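Local coordinates for protein putative phophotriesterase (PDB 3RHG) that probably hydrolyses ester bonds, as a zinc-binding amidohydrolase of the phosphotriesterase family that binds two divalent metal ions per subunit, at residues His293-Lys298 / Asn307-Val312. Residues are numbered along the deposited sequence; the frame is centred on the assembly and turned at random.
Sequences HDVFLK and NGWGFV. With ZN (zinc ion), chain B; BEZ (benzoic acid), chain D.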
loop_
_atom_site.group_PDB
_atom_site.type_symbol
_atom_site.label_atom_id
_atom_site.label_comp_id
_atom_site.label_asym_id
_atom_site.label_seq_id
_atom_site.Cartn_x
_atom_site.Cartn_y
_atom_site.Cartn_z
ATOM N N HIS A 293 -0.022 -13.255 -7.638
ATOM C CA HIS A 293 -0.376 -11.827 -7.550
ATOM C C HIS A 293 -1.856 -11.549 -7.842
ATOM O O HIS A 293 -2.372 -10.508 -7.449
ATOM C CB HIS A 293 0.401 -11.021 -8.612
ATOM C CG HIS A 293 1.883 -11.216 -8.583
ATOM N ND1 HIS A 293 2.506 -12.220 -9.299
ATOM C CD2 HIS A 293 2.873 -10.517 -7.965
ATOM C CE1 HIS A 293 3.819 -12.137 -9.118
ATOM N NE2 HIS A 293 4.069 -11.112 -8.316
ATOM N N ASP A 294 -2.501 -12.435 -8.604
ATOM C CA ASP A 294 -3.866 -12.175 -9.083
ATOM C C ASP A 294 -3.988 -10.858 -9.820
ATOM O O ASP A 294 -4.965 -10.134 -9.620
ATOM C CB ASP A 294 -4.908 -12.263 -7.944
ATOM C CG ASP A 294 -6.321 -12.429 -8.464
ATOM O OD1 ASP A 294 -6.475 -12.948 -9.601
ATOM O OD2 ASP A 294 -7.295 -12.027 -7.751
ATOM N N VAL A 295 -3.017 -10.534 -10.672
ATOM C CA VAL A 295 -3.162 -9.358 -11.538
ATOM C C VAL A 295 -4.492 -9.490 -12.282
ATOM O O VAL A 295 -4.727 -10.494 -12.949
ATOM C CB VAL A 295 -1.997 -9.219 -12.539
ATOM C CG1 VAL A 295 -2.310 -8.137 -13.597
ATOM C CG2 VAL A 295 -0.705 -8.889 -11.793
ATOM N N PHE A 296 -5.369 -8.489 -12.166
ATOM C CA PHE A 296 -6.660 -8.578 -12.835
ATOM C C PHE A 296 -7.224 -7.211 -13.181
ATOM O O PHE A 296 -8.331 -7.123 -13.721
ATOM C CB PHE A 296 -7.670 -9.403 -12.013
ATOM C CG PHE A 296 -8.343 -8.648 -10.871
ATOM C CD1 PHE A 296 -9.662 -8.211 -11.006
ATOM C CD2 PHE A 296 -7.681 -8.430 -9.651
ATOM C CE1 PHE A 296 -10.315 -7.520 -9.959
ATOM C CE2 PHE A 296 -8.311 -7.750 -8.585
ATOM C CZ PHE A 296 -9.635 -7.313 -8.733
ATOM N N LEU A 297 -6.445 -6.169 -12.877
ATOM C CA LEU A 297 -6.794 -4.769 -13.115
ATOM C C LEU A 297 -5.587 -4.078 -13.707
ATOM O O LEU A 297 -4.454 -4.437 -13.380
ATOM C CB LEU A 297 -7.160 -4.072 -11.798
ATOM C CG LEU A 297 -8.392 -4.564 -11.033
ATOM C CD1 LEU A 297 -8.411 -4.045 -9.584
ATOM C CD2 LEU A 297 -9.724 -4.189 -11.782
ATOM N N LYS A 298 -5.805 -3.081 -14.562
ATOM C CA LYS A 298 -4.669 -2.412 -15.173
ATOM C C LYS A 298 -3.806 -1.717 -14.123
ATOM O O LYS A 298 -2.604 -1.545 -14.322
ATOM C CB LYS A 298 -5.116 -1.423 -16.270
ATOM C CG LYS A 298 -5.765 -2.091 -17.484
ATOM C CD LYS A 298 -5.888 -1.109 -18.634
ATOM C CE LYS A 298 -6.633 -1.725 -19.797
ATOM N NZ LYS A 298 -6.759 -0.764 -20.942
ATOM N N ASN A 307 2.415 -3.566 -8.682
ATOM C CA ASN A 307 3.529 -4.455 -8.394
ATOM C C ASN A 307 3.896 -5.444 -9.496
ATOM O O ASN A 307 4.952 -6.070 -9.422
ATOM C CB ASN A 307 3.354 -5.133 -7.038
ATOM C CG ASN A 307 3.459 -4.127 -5.897
ATOM O OD1 ASN A 307 4.372 -3.290 -5.885
ATOM N ND2 ASN A 307 2.509 -4.168 -4.968
ATOM N N GLY A 308 3.055 -5.542 -10.532
ATOM C CA GLY A 308 3.360 -6.374 -11.688
ATOM C C GLY A 308 3.494 -7.852 -11.368
ATOM O O GLY A 308 2.906 -8.338 -10.377
ATOM N N TRP A 309 4.253 -8.576 -12.203
ATOM C CA TRP A 309 4.369 -10.029 -12.106
ATOM C C TRP A 309 5.713 -10.481 -11.558
ATOM O O TRP A 309 5.952 -11.690 -11.421
ATOM C CB TRP A 309 4.088 -10.709 -13.453
ATOM C CG TRP A 309 2.607 -10.868 -13.740
ATOM C CD1 TRP A 309 1.663 -11.379 -12.889
ATOM C CD2 TRP A 309 1.910 -10.536 -14.954
ATOM N NE1 TRP A 309 0.432 -11.409 -13.504
ATOM C CE2 TRP A 309 0.555 -10.876 -14.763
ATOM C CE3 TRP A 309 2.299 -9.965 -16.179
ATOM C CZ2 TRP A 309 -0.420 -10.658 -15.750
ATOM C CZ3 TRP A 309 1.342 -9.785 -17.166
ATOM C CH2 TRP A 309 -0.011 -10.112 -16.938
ATOM N N GLY A 310 6.585 -9.523 -11.225
ATOM C CA GLY A 310 7.888 -9.880 -10.674
ATOM C C GLY A 310 7.930 -9.821 -9.157
ATOM O O GLY A 310 8.916 -10.203 -8.531
ATOM N N PHE A 311 6.857 -9.350 -8.548
ATOM C CA PHE A 311 6.877 -9.017 -7.129
ATOM C C PHE A 311 7.022 -10.233 -6.193
ATOM O O PHE A 311 7.838 -10.237 -5.255
ATOM C CB PHE A 311 5.627 -8.216 -6.765
ATOM C CG PHE A 311 5.650 -7.695 -5.355
ATOM C CD1 PHE A 311 6.289 -6.494 -5.059
ATOM C CD2 PHE A 311 5.070 -8.420 -4.323
ATOM C CE1 PHE A 311 6.337 -6.010 -3.747
ATOM C CE2 PHE A 311 5.114 -7.953 -3.013
ATOM C CZ PHE A 311 5.749 -6.743 -2.722
ATOM N N VAL A 312 6.234 -11.271 -6.433
ATOM C CA VAL A 312 6.323 -12.490 -5.605
ATOM C C VAL A 312 7.728 -13.092 -5.621
ATOM O O VAL A 312 8.351 -13.252 -4.563
ATOM C CB VAL A 312 5.211 -13.511 -5.967
ATOM C CG1 VAL A 312 5.553 -14.923 -5.451
ATOM C CG2 VAL A 312 3.883 -13.052 -5.382
HETATM ZN ZN ZN B . -8.236 -14.419 -10.135
HETATM C C BEZ D . -12.942 -10.488 -4.440
HETATM O O1 BEZ D . -13.430 -11.579 -4.076
HETATM O O2 BEZ D . -13.684 -9.483 -4.548
HETATM C C1 BEZ D . -11.483 -10.367 -4.747
HETATM C C2 BEZ D . -10.660 -11.496 -4.776
HETATM C C3 BEZ D . -9.306 -11.361 -5.080
HETATM C C4 BEZ D . -8.771 -10.105 -5.330
HETATM C C5 BEZ D . -9.593 -8.983 -5.286
HETATM C C6 BEZ D . -10.950 -9.105 -5.001
#
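His293 lies across from Trp309 (CA to CA 6.8 Å) and Val295 across from Gly308 (CA to CA 7.2 Å); 293-298 is irregular, while 307-312 curls round the His293 ring as a turn that runs into helix 311-322. The ring's CG lies beside the backbone N (chi1 -54°), which sends NE2 to accept a hydrogen bond from Val312 N at 2.9 Å; the bond is nearly straight at the hydrogen (168°), though the donor sits 30° out of the ring plane. Val312 CG2 packs on one face, 3.8 Å from the ring centroid, while Trp309 CA and Gly308 O lie over the other. The indole turns its edge to the imidazole in an offset edge-to-face pair, Trp309 CD1 3.8 Å from His293 ND1. Val295 closes on the indole too, its CG2 3.3 Å from Trp309 NE1. Between His293 and Val295, whose CB atoms point toward 307-312, Asp294 points away and binds zinc through OD1 together with His23, His25 and Glu166. Glu24 accepts hydrogen bonds from the backbone N of both His293 and Val295. The contact thus ties the metal-bearing loop after strand 289-291, the eighth of the barrel, to helix 311-322, with strand 19-24 and helix 74-86 packed against Trp309.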